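Local coordinates for protein putative fructose-aminoacid-6-phosphate deglycase (Bacillus subtilis, PDB 3EUA) that catalyses the conversion of a range of fructosamine 6-phosphates to glucose 6-phosphate and a free amino acid, at residues K177-N182 with A279-T284; A170-A175 with L299-R304; G230-G235 with T264-Y269; E238-D241 with P245-I248. All coordinates share one frame; numbering follows the deposited sequence.

Helix 158-190, a long helix, opens two of the loops. Its residues 170-175 start contact 2, which closes 124 residues later on helix 288-313; its residues 177-182 start contact 1, which closes earlier, on the loop after strand 273-277, and so lies within contact 2. These two contacts touch, their centres about 7 Å apart, and tie helix 158-190 to helix 288-313 and to the loop after strand 273-277. Contact 3, between the loop after strand 226-228 and helix 256-269, falls inside both, and contact 4, joining that loop to strand 246-250, falls inside contact 3. Contacts 3 and 4 also touch, mainly through Ile-240, and both reach the second subunit. No loops cross.

Contact 1. Residues K177-N182 with A279-T284; sequences KQEADN and ASYDFT
Ser-280 and Tyr-281 meet Gln-178 and Glu-179 where the loop leaving strand 273-277, the outermost strand, within this chain, of the parallel sheet in the second SIS domain, reaches helix 158-190. The carbonyl O of Ser-280 accepts from Gln-178 NE2 at 3.0 Å, with an N-H...O angle of 160°. The acceptor lies in the plane of the glutamine amide, whereas NE2 stands well above the carbonyl plane of the serine. A water accepts from Gln-178 NE2 and donates to Ser-280 OG, bridging the side chains; OG is also hydrogen-bonded to the carbonyl O of Asp-277. The glutamine spans the distance with an extended chain, CG lying opposite the backbone N (chi1 160°).

Tyr-281 presents its ring edge to both helix residues: Gln-178 NE2 lies 3.7 Å from CD1 of Tyr-281, and the hydroxyl reaches the buried carboxylate of Glu-179. Asn-182 ND2 donates to the other carboxylate oxygen, OE1 of Glu-179, at 2.7 Å, so both oxygens are held and the rotation of the group is fixed. Carboxylate and ring planes are 69° apart. Tyr-281 OH donates to the anti lone pair of Glu-179 OE2 over 2.7 Å.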
loop_
_atom_site.group_PDB
_atom_site.type_symbol
_atom_site.label_atom_id
_atom_site.label_comp_id
_atom_site.label_asym_id
_atom_site.label_seq_id
_atom_site.Cartn_x
_atom_site.Cartn_y
_atom_site.Cartn_z
ATOM N N LYS A 177 1.723 -30.505 -6.489
ATOM C CA LYS A 177 1.924 -31.890 -6.083
ATOM C C LYS A 177 2.725 -31.937 -4.807
ATOM O O LYS A 177 2.391 -32.630 -3.841
ATOM C CB LYS A 177 2.702 -32.618 -7.187
ATOM C CG LYS A 177 3.114 -34.067 -6.938
ATOM C CD LYS A 177 3.819 -34.604 -8.211
ATOM C CE LYS A 177 4.407 -36.026 -8.087
ATOM N NZ LYS A 177 5.626 -36.127 -7.198
ATOM N N GLN A 178 3.802 -31.178 -4.809
ATOM C CA GLN A 178 4.681 -31.115 -3.665
ATOM C C GLN A 178 4.023 -30.529 -2.421
ATOM O O GLN A 178 4.370 -30.908 -1.309
ATOM C CB GLN A 178 5.948 -30.327 -4.053
ATOM C CG GLN A 178 6.762 -29.752 -2.925
ATOM C CD GLN A 178 7.991 -29.011 -3.425
ATOM O OE1 GLN A 178 8.613 -29.419 -4.410
ATOM N NE2 GLN A 178 8.375 -27.954 -2.720
ATOM N N GLU A 179 3.058 -29.632 -2.603
ATOM C CA GLU A 179 2.366 -28.978 -1.472
ATOM C C GLU A 179 1.016 -29.559 -1.039
ATOM O O GLU A 179 0.429 -29.075 -0.054
ATOM C CB GLU A 179 2.132 -27.493 -1.829
ATOM C CG GLU A 179 3.397 -26.646 -1.968
ATOM C CD GLU A 179 4.007 -26.249 -0.625
ATOM O OE1 GLU A 179 3.816 -26.983 0.359
ATOM O OE2 GLU A 179 4.690 -25.197 -0.550
ATOM N N ALA A 180 0.537 -30.574 -1.748
ATOM C CA ALA A 180 -0.769 -31.183 -1.482
ATOM C C ALA A 180 -1.013 -31.581 -0.017
ATOM O O ALA A 180 -2.067 -31.306 0.539
ATOM C CB ALA A 180 -0.942 -32.374 -2.403
ATOM N N ASP A 181 -0.047 -32.238 0.614
ATOM C CA ASP A 181 -0.218 -32.634 2.017
ATOM C C ASP A 181 -0.187 -31.404 2.927
ATOM O O ASP A 181 -0.947 -31.333 3.890
ATOM C CB ASP A 181 0.830 -33.676 2.400
ATOM C CG ASP A 181 0.622 -35.004 1.651
ATOM O OD1 ASP A 181 -0.481 -35.197 1.064
ATOM O OD2 ASP A 181 1.542 -35.859 1.652
ATOM N N ASN A 182 0.694 -30.453 2.621
ATOM C CA ASN A 182 0.761 -29.204 3.384
ATOM C C ASN A 182 -0.532 -28.429 3.334
ATOM O O ASN A 182 -0.887 -27.778 4.312
ATOM C CB ASN A 182 1.894 -28.312 2.904
ATOM C CG ASN A 182 3.262 -28.877 3.245
ATOM O OD1 ASN A 182 3.379 -29.789 4.077
ATOM N ND2 ASN A 182 4.306 -28.344 2.609
ATOM N N ALA A 279 11.777 -20.880 -3.267
ATOM C CA ALA A 279 13.054 -21.548 -3.498
ATOM C C ALA A 279 12.915 -23.069 -3.448
ATOM O O ALA A 279 13.766 -23.774 -4.008
ATOM C CB ALA A 279 14.091 -21.042 -2.523
ATOM N N SER A 280 11.849 -23.581 -2.816
ATOM C CA SER A 280 11.598 -25.026 -2.735
ATOM C C SER A 280 10.941 -25.573 -4.006
ATOM O O SER A 280 10.802 -26.777 -4.124
ATOM C CB SER A 280 10.767 -25.361 -1.495
ATOM O OG SER A 280 9.453 -24.848 -1.591
ATOM N N TYR A 281 10.536 -24.700 -4.937
ATOM C CA TYR A 281 9.927 -25.111 -6.187
ATOM C C TYR A 281 10.986 -25.198 -7.273
ATOM O O TYR A 281 12.125 -24.763 -7.079
ATOM C CB TYR A 281 8.766 -24.163 -6.576
ATOM C CG TYR A 281 7.778 -23.926 -5.451
ATOM C CD1 TYR A 281 7.375 -24.964 -4.605
ATOM C CD2 TYR A 281 7.205 -22.683 -5.262
ATOM C CE1 TYR A 281 6.472 -24.749 -3.567
ATOM C CE2 TYR A 281 6.272 -22.454 -4.217
ATOM C CZ TYR A 281 5.921 -23.489 -3.381
ATOM O OH TYR A 281 5.027 -23.270 -2.370
ATOM N N ASP A 282 10.612 -25.753 -8.425
ATOM C CA ASP A 282 11.545 -25.959 -9.539
ATOM C C ASP A 282 11.494 -24.863 -10.596
ATOM O O ASP A 282 10.629 -24.887 -11.461
ATOM C CB ASP A 282 11.225 -27.320 -10.161
ATOM C CG ASP A 282 12.149 -27.689 -11.300
ATOM O OD1 ASP A 282 13.039 -26.878 -11.643
ATOM O OD2 ASP A 282 11.972 -28.801 -11.863
ATOM N N PHE A 283 12.435 -23.928 -10.531
ATOM C CA PHE A 283 12.553 -22.839 -11.493
ATOM C C PHE A 283 13.741 -23.052 -12.415
ATOM O O PHE A 283 14.226 -22.112 -13.018
ATOM C CB PHE A 283 12.700 -21.499 -10.752
ATOM C CG PHE A 283 11.407 -21.008 -10.104
ATOM C CD1 PHE A 283 11.017 -21.465 -8.851
ATOM C CD2 PHE A 283 10.622 -20.069 -10.736
ATOM C CE1 PHE A 283 9.839 -21.015 -8.273
ATOM C CE2 PHE A 283 9.456 -19.621 -10.167
ATOM C CZ PHE A 283 9.060 -20.093 -8.944
ATOM N N THR A 284 14.192 -24.296 -12.557
ATOM C CA THR A 284 15.354 -24.612 -13.377
ATOM C C THR A 284 15.182 -24.306 -14.877
ATOM O O THR A 284 16.190 -24.085 -15.566
ATOM C CB THR A 284 15.789 -26.129 -13.156
ATOM O OG1 THR A 284 14.777 -27.025 -13.623
ATOM C CG2 THR A 284 16.043 -26.434 -11.667
HETATM O O HOH W 1 7.095 -26.831 -0.755
#

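Contact 2. Residues A170-A175 with L299-R304; sequences AVYEKA and LNRVLR
Arg-301 lays the aliphatic part of its side chain over one face of the Tyr-172 ring, and this pair carries most of the contact between helix 158-190 and helix 288-313. CB of Arg-301 stands 3.9 Å from the ring centroid and only 3° off the ring normal, a CH-pi contact centred on the face. CG of the arginine comes to 3.7 Å from Tyr-172 CD2, over the side of the ring nearer its root. Arg-301 starts extended, then bends at chi2 (62°), which carries CD past the CD2 side of the tyrosine. The guanidinium plane is turned 81° against the ring, so it is the methylenes, not the charged group, that lie on the aromatic face. An alanine at Tyr-172 is likely to strip the arginine methylenes of their aromatic cover and let the chain of Arg-301 turn more freely.

One turn further along helix 158-190, Ala-175 faces Val-302. The methyl CB of Ala-175 meets CG2 of Val-302 at 3.8 Å, and the small alanine lets the backbones approach, with CA atoms of Ala-175 and Val-302 6.8 Å apart. No hydrogen bond spans the two segments; the interface is held by apolar contact.

Around it, Tyr-172 also packs on Leu-297 and Val-298 of helix 288-313, and Tyr-281 of the neighbouring loop packs on Ala-175. Val-302 reaches past the interface to Leu-276 on strand 273-277, so helix 288-313 lies between helix 158-190 and the sheet of the second SIS domain.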
loop_
_atom_site.group_PDB
_atom_site.type_symbol
_atom_site.label_atom_id
_atom_site.label_comp_id
_atom_site.label_asym_id
_atom_site.label_seq_id
_atom_site.Cartn_x
_atom_site.Cartn_y
_atom_site.Cartn_z
ATOM N N ALA A 170 4.316 -25.941 -15.861
ATOM C CA ALA A 170 4.945 -27.147 -15.339
ATOM C C ALA A 170 5.407 -26.903 -13.895
ATOM O O ALA A 170 5.343 -27.809 -13.052
ATOM C CB ALA A 170 6.112 -27.571 -16.220
ATOM N N VAL A 171 5.833 -25.668 -13.609
ATOM C CA VAL A 171 6.258 -25.281 -12.251
ATOM C C VAL A 171 5.054 -25.386 -11.301
ATOM O O VAL A 171 5.184 -25.923 -10.193
ATOM C CB VAL A 171 6.858 -23.831 -12.186
ATOM C CG1 VAL A 171 7.415 -23.538 -10.790
ATOM C CG2 VAL A 171 7.981 -23.620 -13.252
ATOM N N TYR A 172 3.906 -24.862 -11.741
ATOM C CA TYR A 172 2.653 -24.949 -10.987
ATOM C C TYR A 172 2.322 -26.386 -10.645
ATOM O O TYR A 172 2.039 -26.698 -9.514
ATOM C CB TYR A 172 1.524 -24.407 -11.836
ATOM C CG TYR A 172 1.356 -22.910 -11.950
ATOM C CD1 TYR A 172 2.340 -22.000 -11.579
ATOM C CD2 TYR A 172 0.206 -22.421 -12.512
ATOM C CE1 TYR A 172 2.131 -20.614 -11.727
ATOM C CE2 TYR A 172 -0.023 -21.072 -12.652
ATOM C CZ TYR A 172 0.926 -20.168 -12.269
ATOM O OH TYR A 172 0.620 -18.845 -12.486
ATOM N N GLU A 173 2.427 -27.284 -11.621
ATOM C CA GLU A 173 2.053 -28.690 -11.414
ATOM C C GLU A 173 2.923 -29.360 -10.394
ATOM O O GLU A 173 2.460 -30.107 -9.537
ATOM C CB GLU A 173 2.160 -29.510 -12.700
ATOM C CG GLU A 173 1.318 -29.032 -13.870
ATOM C CD GLU A 173 -0.184 -29.049 -13.645
ATOM O OE1 GLU A 173 -0.679 -29.790 -12.768
ATOM O OE2 GLU A 173 -0.885 -28.317 -14.392
ATOM N N LYS A 174 4.211 -29.128 -10.530
ATOM C CA LYS A 174 5.136 -29.744 -9.591
ATOM C C LYS A 174 4.954 -29.162 -8.201
ATOM O O LYS A 174 4.972 -29.887 -7.216
ATOM C CB LYS A 174 6.603 -29.572 -9.976
ATOM C CG LYS A 174 7.013 -30.258 -11.214
ATOM C CD LYS A 174 8.495 -30.193 -11.354
ATOM C CE LYS A 174 8.972 -30.692 -12.699
ATOM N NZ LYS A 174 8.556 -29.730 -13.750
ATOM N N ALA A 175 4.780 -27.846 -8.132
ATOM C CA ALA A 175 4.579 -27.168 -6.847
ATOM C C ALA A 175 3.289 -27.616 -6.148
ATOM O O ALA A 175 3.278 -27.840 -4.943
ATOM C CB ALA A 175 4.598 -25.647 -7.046
ATOM N N LEU A 299 3.541 -18.886 -6.163
ATOM C CA LEU A 299 3.125 -18.787 -4.761
ATOM C C LEU A 299 1.601 -18.612 -4.700
ATOM O O LEU A 299 0.901 -19.278 -3.917
ATOM C CB LEU A 299 3.902 -17.657 -4.050
ATOM C CG LEU A 299 5.401 -17.884 -3.711
ATOM C CD1 LEU A 299 6.159 -16.581 -3.383
ATOM C CD2 LEU A 299 5.477 -18.902 -2.536
ATOM N N ASN A 300 1.086 -17.764 -5.573
ATOM C CA ASN A 300 -0.337 -17.545 -5.651
ATOM C C ASN A 300 -1.131 -18.802 -6.006
ATOM O O ASN A 300 -2.222 -19.035 -5.450
ATOM C CB ASN A 300 -0.655 -16.490 -6.694
ATOM C CG ASN A 300 -2.098 -16.139 -6.707
ATOM O OD1 ASN A 300 -2.613 -15.674 -5.706
ATOM N ND2 ASN A 300 -2.767 -16.304 -7.863
ATOM N N ARG A 301 -0.613 -19.577 -6.960
ATOM C CA ARG A 301 -1.289 -20.808 -7.384
ATOM C C ARG A 301 -1.311 -21.833 -6.260
ATOM O O ARG A 301 -2.307 -22.492 -6.018
ATOM C CB ARG A 301 -0.602 -21.402 -8.605
ATOM C CG ARG A 301 -1.246 -22.701 -9.150
ATOM C CD ARG A 301 -2.715 -22.463 -9.618
ATOM N NE ARG A 301 -3.453 -23.695 -9.874
ATOM C CZ ARG A 301 -4.141 -24.379 -8.959
ATOM N NH1 ARG A 301 -4.200 -24.000 -7.698
ATOM N NH2 ARG A 301 -4.784 -25.471 -9.314
ATOM N N VAL A 302 -0.189 -21.980 -5.556
ATOM C CA VAL A 302 -0.124 -22.930 -4.430
ATOM C C VAL A 302 -1.113 -22.539 -3.339
ATOM O O VAL A 302 -1.838 -23.391 -2.803
ATOM C CB VAL A 302 1.285 -22.996 -3.861
ATOM C CG1 VAL A 302 1.311 -23.759 -2.539
ATOM C CG2 VAL A 302 2.236 -23.621 -4.918
ATOM N N LEU A 303 -1.172 -21.241 -3.034
ATOM C CA LEU A 303 -2.090 -20.709 -2.025
ATOM C C LEU A 303 -3.544 -21.010 -2.366
ATOM O O LEU A 303 -4.347 -21.248 -1.473
ATOM C CB LEU A 303 -1.884 -19.211 -1.834
ATOM C CG LEU A 303 -0.700 -18.787 -0.969
ATOM C CD1 LEU A 303 -0.543 -17.300 -1.061
ATOM C CD2 LEU A 303 -0.886 -19.266 0.492
ATOM N N ARG A 304 -3.874 -21.047 -3.651
ATOM C CA ARG A 304 -5.230 -21.393 -4.033
ATOM C C ARG A 304 -5.556 -22.818 -3.595
ATOM O O ARG A 304 -6.684 -23.072 -3.235
ATOM C CB ARG A 304 -5.460 -21.283 -5.530
ATOM C CG ARG A 304 -6.947 -21.409 -5.936
ATOM C CD ARG A 304 -7.610 -20.100 -5.741
ATOM N NE ARG A 304 -9.050 -20.104 -5.960
ATOM C CZ ARG A 304 -9.792 -18.992 -6.039
ATOM N NH1 ARG A 304 -11.103 -19.082 -6.242
ATOM N NH2 ARG A 304 -9.230 -17.780 -5.954
#

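Contact 3. Residues G230-G235 with T264-Y269; sequences GEYFHG and TFSKKY
Ser-266 OG is gripped from two directions: it accepts from Tyr-232 OH at 2.7 Å, and it is hydrogen-bonded to the carbonyl O of Ala-262, one turn earlier in helix 256-269. The buried tyrosine hydroxyl is thereby satisfied inside an otherwise apolar interface. With chi1 at -175° the Tyr-232 side chain extends straight from the 230-235 loop toward the helix.

Beside this bond the Tyr-232 hydroxyl touches the edge of the Phe-265 ring, in its plane, with OH 3.7 Å from CD2 of Phe-265. The two rings are inclined at 81° in an oblique arrangement. Tyr-232, Phe-233 and Phe-265 thus form an aromatic cluster joining the loop after strand 226-228 to helix 256-269 of the second SIS domain. Within it Phe-233 turns its edge toward the face of Phe-265, an offset edge-to-face pair with centroids 5.6 Å apart. CE1 of Phe-233 comes to 3.6 Å from CB of Phe-265, close to the root of that ring. Within the loop, CD2 of Tyr-232 sits over the centre of one face of Phe-233, 3.7 Å above its plane. Arg-261 adds a cation-pi contact to Phe-233. Phe-265 packs on Tyr-329 of the second subunit, while Glu-231 OE2 is hydrogen-bonded to Ser-60 OG and Gly-34 N of that subunit.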
loop_
_atom_site.group_PDB
_atom_site.type_symbol
_atom_site.label_atom_id
_atom_site.label_comp_id
_atom_site.label_asym_id
_atom_site.label_seq_id
_atom_site.Cartn_x
_atom_site.Cartn_y
_atom_site.Cartn_z
ATOM N N GLY A 230 9.208 -5.956 5.580
ATOM C CA GLY A 230 10.108 -4.903 6.115
ATOM C C GLY A 230 9.430 -4.164 7.291
ATOM O O GLY A 230 9.992 -4.044 8.394
ATOM N N GLU A 231 8.196 -3.709 7.048
ATOM C CA GLU A 231 7.383 -2.991 8.042
ATOM C C GLU A 231 7.175 -3.748 9.374
ATOM O O GLU A 231 7.040 -3.120 10.434
ATOM C CB GLU A 231 6.020 -2.661 7.410
ATOM C CG GLU A 231 6.030 -1.568 6.287
ATOM C CD GLU A 231 6.360 -0.184 6.825
ATOM O OE1 GLU A 231 5.393 0.551 7.126
ATOM O OE2 GLU A 231 7.559 0.131 7.047
ATOM N N TYR A 232 7.102 -5.080 9.275
ATOM C CA TYR A 232 6.949 -6.023 10.391
ATOM C C TYR A 232 7.765 -5.665 11.614
ATOM O O TYR A 232 7.248 -5.634 12.722
ATOM C CB TYR A 232 7.419 -7.398 9.904
ATOM C CG TYR A 232 7.254 -8.597 10.846
ATOM C CD1 TYR A 232 5.986 -8.979 11.303
ATOM C CD2 TYR A 232 8.332 -9.413 11.179
ATOM C CE1 TYR A 232 5.793 -10.091 12.093
ATOM C CE2 TYR A 232 8.138 -10.558 11.962
ATOM C CZ TYR A 232 6.861 -10.884 12.412
ATOM O OH TYR A 232 6.648 -12.007 13.199
ATOM N N PHE A 233 9.037 -5.337 11.400
ATOM C CA PHE A 233 9.964 -5.047 12.493
ATOM C C PHE A 233 9.857 -3.630 13.061
ATOM O O PHE A 233 10.649 -3.238 13.944
ATOM C CB PHE A 233 11.413 -5.362 12.060
ATOM C CG PHE A 233 11.673 -6.813 11.866
ATOM C CD1 PHE A 233 11.717 -7.655 12.958
ATOM C CD2 PHE A 233 11.870 -7.352 10.600
ATOM C CE1 PHE A 233 11.931 -8.997 12.803
ATOM C CE2 PHE A 233 12.084 -8.692 10.427
ATOM C CZ PHE A 233 12.136 -9.529 11.542
ATOM N N HIS A 234 8.816 -2.905 12.631
ATOM C CA HIS A 234 8.589 -1.540 13.082
ATOM C C HIS A 234 7.213 -1.366 13.674
ATOM O O HIS A 234 6.650 -0.263 13.669
ATOM C CB HIS A 234 8.919 -0.603 11.936
ATOM C CG HIS A 234 10.326 -0.784 11.496
ATOM N ND1 HIS A 234 11.397 -0.307 12.229
ATOM C CD2 HIS A 234 10.849 -1.505 10.483
ATOM C CE1 HIS A 234 12.521 -0.688 11.646
ATOM N NE2 HIS A 234 12.215 -1.415 10.586
ATOM N N GLY A 235 6.706 -2.469 14.230
ATOM C CA GLY A 235 5.474 -2.446 14.953
ATOM C C GLY A 235 4.703 -3.741 15.004
ATOM O O GLY A 235 4.455 -4.258 16.087
ATOM N N THR A 264 12.832 -15.750 10.179
ATOM C CA THR A 264 13.747 -16.081 11.266
ATOM C C THR A 264 13.158 -15.669 12.623
ATOM O O THR A 264 13.126 -16.467 13.560
ATOM C CB THR A 264 15.157 -15.423 11.059
ATOM O OG1 THR A 264 15.753 -15.945 9.867
ATOM C CG2 THR A 264 16.072 -15.710 12.213
ATOM N N PHE A 265 12.702 -14.421 12.716
ATOM C CA PHE A 265 12.131 -13.932 13.945
ATOM C C PHE A 265 10.884 -14.719 14.327
ATOM O O PHE A 265 10.770 -15.175 15.459
ATOM C CB PHE A 265 11.774 -12.450 13.800
ATOM C CG PHE A 265 11.149 -11.868 15.011
ATOM C CD1 PHE A 265 11.939 -11.415 16.051
ATOM C CD2 PHE A 265 9.763 -11.736 15.108
ATOM C CE1 PHE A 265 11.384 -10.869 17.163
ATOM C CE2 PHE A 265 9.177 -11.194 16.241
ATOM C CZ PHE A 265 9.989 -10.753 17.260
ATOM N N SER A 266 9.974 -14.881 13.360
ATOM C CA SER A 266 8.690 -15.556 13.564
ATOM C C SER A 266 8.851 -16.996 14.053
ATOM O O SER A 266 8.033 -17.461 14.849
ATOM C CB SER A 266 7.831 -15.505 12.291
ATOM O OG SER A 266 7.649 -14.154 11.865
ATOM N N LYS A 267 9.888 -17.689 13.571
ATOM C CA LYS A 267 10.173 -19.046 14.015
ATOM C C LYS A 267 10.641 -19.100 15.478
ATOM O O LYS A 267 10.419 -20.099 16.158
ATOM C CB LYS A 267 11.214 -19.687 13.099
ATOM C CG LYS A 267 10.722 -20.020 11.698
ATOM C CD LYS A 267 11.556 -21.150 11.064
ATOM C CE LYS A 267 12.994 -20.790 10.775
ATOM N NZ LYS A 267 13.827 -22.033 10.629
ATOM N N LYS A 268 11.273 -18.036 15.962
ATOM C CA LYS A 268 11.732 -17.988 17.347
ATOM C C LYS A 268 10.612 -17.637 18.324
ATOM O O LYS A 268 10.518 -18.242 19.396
ATOM C CB LYS A 268 12.873 -16.978 17.490
ATOM C CG LYS A 268 13.544 -16.957 18.881
ATOM C CD LYS A 268 14.779 -16.016 18.863
ATOM C CE LYS A 268 15.562 -15.967 20.170
ATOM N NZ LYS A 268 16.167 -17.297 20.444
ATOM N N TYR A 269 9.768 -16.674 17.954
ATOM C CA TYR A 269 8.690 -16.185 18.828
ATOM C C TYR A 269 7.268 -16.632 18.504
ATOM O O TYR A 269 6.352 -16.435 19.296
ATOM C CB TYR A 269 8.744 -14.661 18.839
ATOM C CG TYR A 269 10.040 -14.269 19.396
ATOM C CD1 TYR A 269 10.270 -14.367 20.758
ATOM C CD2 TYR A 269 11.081 -13.910 18.574
ATOM C CE1 TYR A 269 11.485 -14.065 21.272
ATOM C CE2 TYR A 269 12.298 -13.611 19.080
ATOM C CZ TYR A 269 12.509 -13.681 20.419
ATOM O OH TYR A 269 13.756 -13.348 20.892
#

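Contact 4. Residues E238-D241 with P245-I248; sequences EIID and PFII
Ile-239 meets the far end of the Phe-246 ring: its branch methyl CG2 lies at the ring edge, near its plane, 4.1 Å from CZ of Phe-246. A chi1 of -153° swings the longer arm of Ile-239, CG1 and beyond, away and leaves CG2 as the branch facing the phenylalanine. The same isoleucine packs on Tyr-197 of strand 197-200 and on Met-217 of the second subunit.

Ile-240 follows with the closer touch. Its CD1 reaches 3.7 Å from CD1 of Phe-246, and CG1 of Ile-240 lies 3.9 Å from CE1 of the same ring, so the arm runs obliquely along the CD1-CE1 side. Beyond the ring Ile-240 packs on Tyr-232, Phe-265 and Ser-266, joining this contact to the aromatic cluster beside it, and its carbonyl O is hydrogen-bonded to Tyr-323 OH of the second subunit.

Phe-246 opens strand 246-250, an inner strand of the parallel sheet in the second SIS domain, and its ring stacks with that of Tyr-197 on the adjacent strand. Replacing it with an alanine would probably open a gap between the strand and the 238-241 loop, leaving both isoleucines and the Tyr-197 ring without their shared partner. The segments meet purely through carbon atoms, with no hydrogen bond between them; between these two segments the contact rests on shape and burial alone.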
loop_
_atom_site.group_PDB
_atom_site.type_symbol
_atom_site.label_atom_id
_atom_site.label_comp_id
_atom_site.label_asym_id
_atom_site.label_seq_id
_atom_site.Cartn_x
_atom_site.Cartn_y
_atom_site.Cartn_z
ATOM N N GLU A 238 5.209 -7.108 17.257
ATOM C CA GLU A 238 4.804 -7.196 18.670
ATOM C C GLU A 238 3.575 -8.090 18.878
ATOM O O GLU A 238 3.354 -8.609 19.985
ATOM C CB GLU A 238 4.518 -5.809 19.233
ATOM C CG GLU A 238 5.754 -5.012 19.504
ATOM C CD GLU A 238 6.539 -5.444 20.753
ATOM O OE1 GLU A 238 5.945 -5.843 21.766
ATOM O OE2 GLU A 238 7.759 -5.309 20.756
ATOM N N ILE A 239 2.788 -8.279 17.828
ATOM C CA ILE A 239 1.580 -9.093 17.906
ATOM C C ILE A 239 1.848 -10.604 17.944
ATOM O O ILE A 239 1.027 -11.364 18.451
ATOM C CB ILE A 239 0.624 -8.829 16.679
ATOM C CG1 ILE A 239 -0.827 -9.115 17.038
ATOM C CG2 ILE A 239 1.011 -9.665 15.503
ATOM C CD1 ILE A 239 -1.395 -8.223 18.146
ATOM N N ILE A 240 3.001 -11.048 17.476
ATOM C CA ILE A 240 3.226 -12.473 17.404
ATOM C C ILE A 240 3.554 -13.126 18.746
ATOM O O ILE A 240 4.218 -12.540 19.625
ATOM C CB ILE A 240 4.296 -12.847 16.307
ATOM C CG1 ILE A 240 4.118 -14.293 15.824
ATOM C CG2 ILE A 240 5.735 -12.622 16.784
ATOM C CD1 ILE A 240 4.967 -14.638 14.598
ATOM N N ASP A 241 2.999 -14.327 18.908
ATOM C CA ASP A 241 3.268 -15.208 20.047
ATOM C C ASP A 241 2.960 -16.613 19.508
ATOM O O ASP A 241 2.590 -16.745 18.331
ATOM C CB ASP A 241 2.534 -14.796 21.341
ATOM C CG ASP A 241 1.040 -15.022 21.299
ATOM O OD1 ASP A 241 0.577 -15.825 20.483
ATOM O OD2 ASP A 241 0.333 -14.430 22.156
ATOM N N PRO A 245 -1.553 -17.334 14.164
ATOM C CA PRO A 245 -1.173 -17.878 12.873
ATOM C C PRO A 245 -0.658 -16.853 11.834
ATOM O O PRO A 245 -1.272 -15.794 11.602
ATOM C CB PRO A 245 -2.474 -18.486 12.349
ATOM C CG PRO A 245 -3.375 -18.599 13.509
ATOM C CD PRO A 245 -3.011 -17.423 14.342
ATOM N N PHE A 246 0.462 -17.201 11.215
ATOM C CA PHE A 246 1.095 -16.411 10.153
ATOM C C PHE A 246 1.396 -17.259 8.940
ATOM O O PHE A 246 1.982 -18.326 9.079
ATOM C CB PHE A 246 2.445 -15.820 10.621
ATOM C CG PHE A 246 2.347 -14.404 11.191
ATOM C CD1 PHE A 246 1.959 -14.181 12.504
ATOM C CD2 PHE A 246 2.649 -13.313 10.400
ATOM C CE1 PHE A 246 1.883 -12.881 13.020
ATOM C CE2 PHE A 246 2.556 -12.016 10.913
ATOM C CZ PHE A 246 2.173 -11.810 12.215
ATOM N N ILE A 247 0.981 -16.789 7.764
ATOM C CA ILE A 247 1.317 -17.399 6.499
ATOM C C ILE A 247 2.429 -16.497 5.986
ATOM O O ILE A 247 2.211 -15.292 5.801
ATOM C CB ILE A 247 0.196 -17.384 5.452
ATOM C CG1 ILE A 247 -0.970 -18.292 5.846
ATOM C CG2 ILE A 247 0.752 -17.801 4.059
ATOM C CD1 ILE A 247 -2.181 -18.046 4.955
ATOM N N ILE A 248 3.593 -17.073 5.747
ATOM C CA ILE A 248 4.769 -16.332 5.321
ATOM C C ILE A 248 5.264 -16.777 3.964
ATOM O O ILE A 248 5.486 -17.962 3.719
ATOM C CB ILE A 248 5.867 -16.537 6.359
ATOM C CG1 ILE A 248 5.413 -15.891 7.671
ATOM C CG2 ILE A 248 7.225 -16.002 5.832
ATOM C CD1 ILE A 248 6.401 -15.988 8.843
#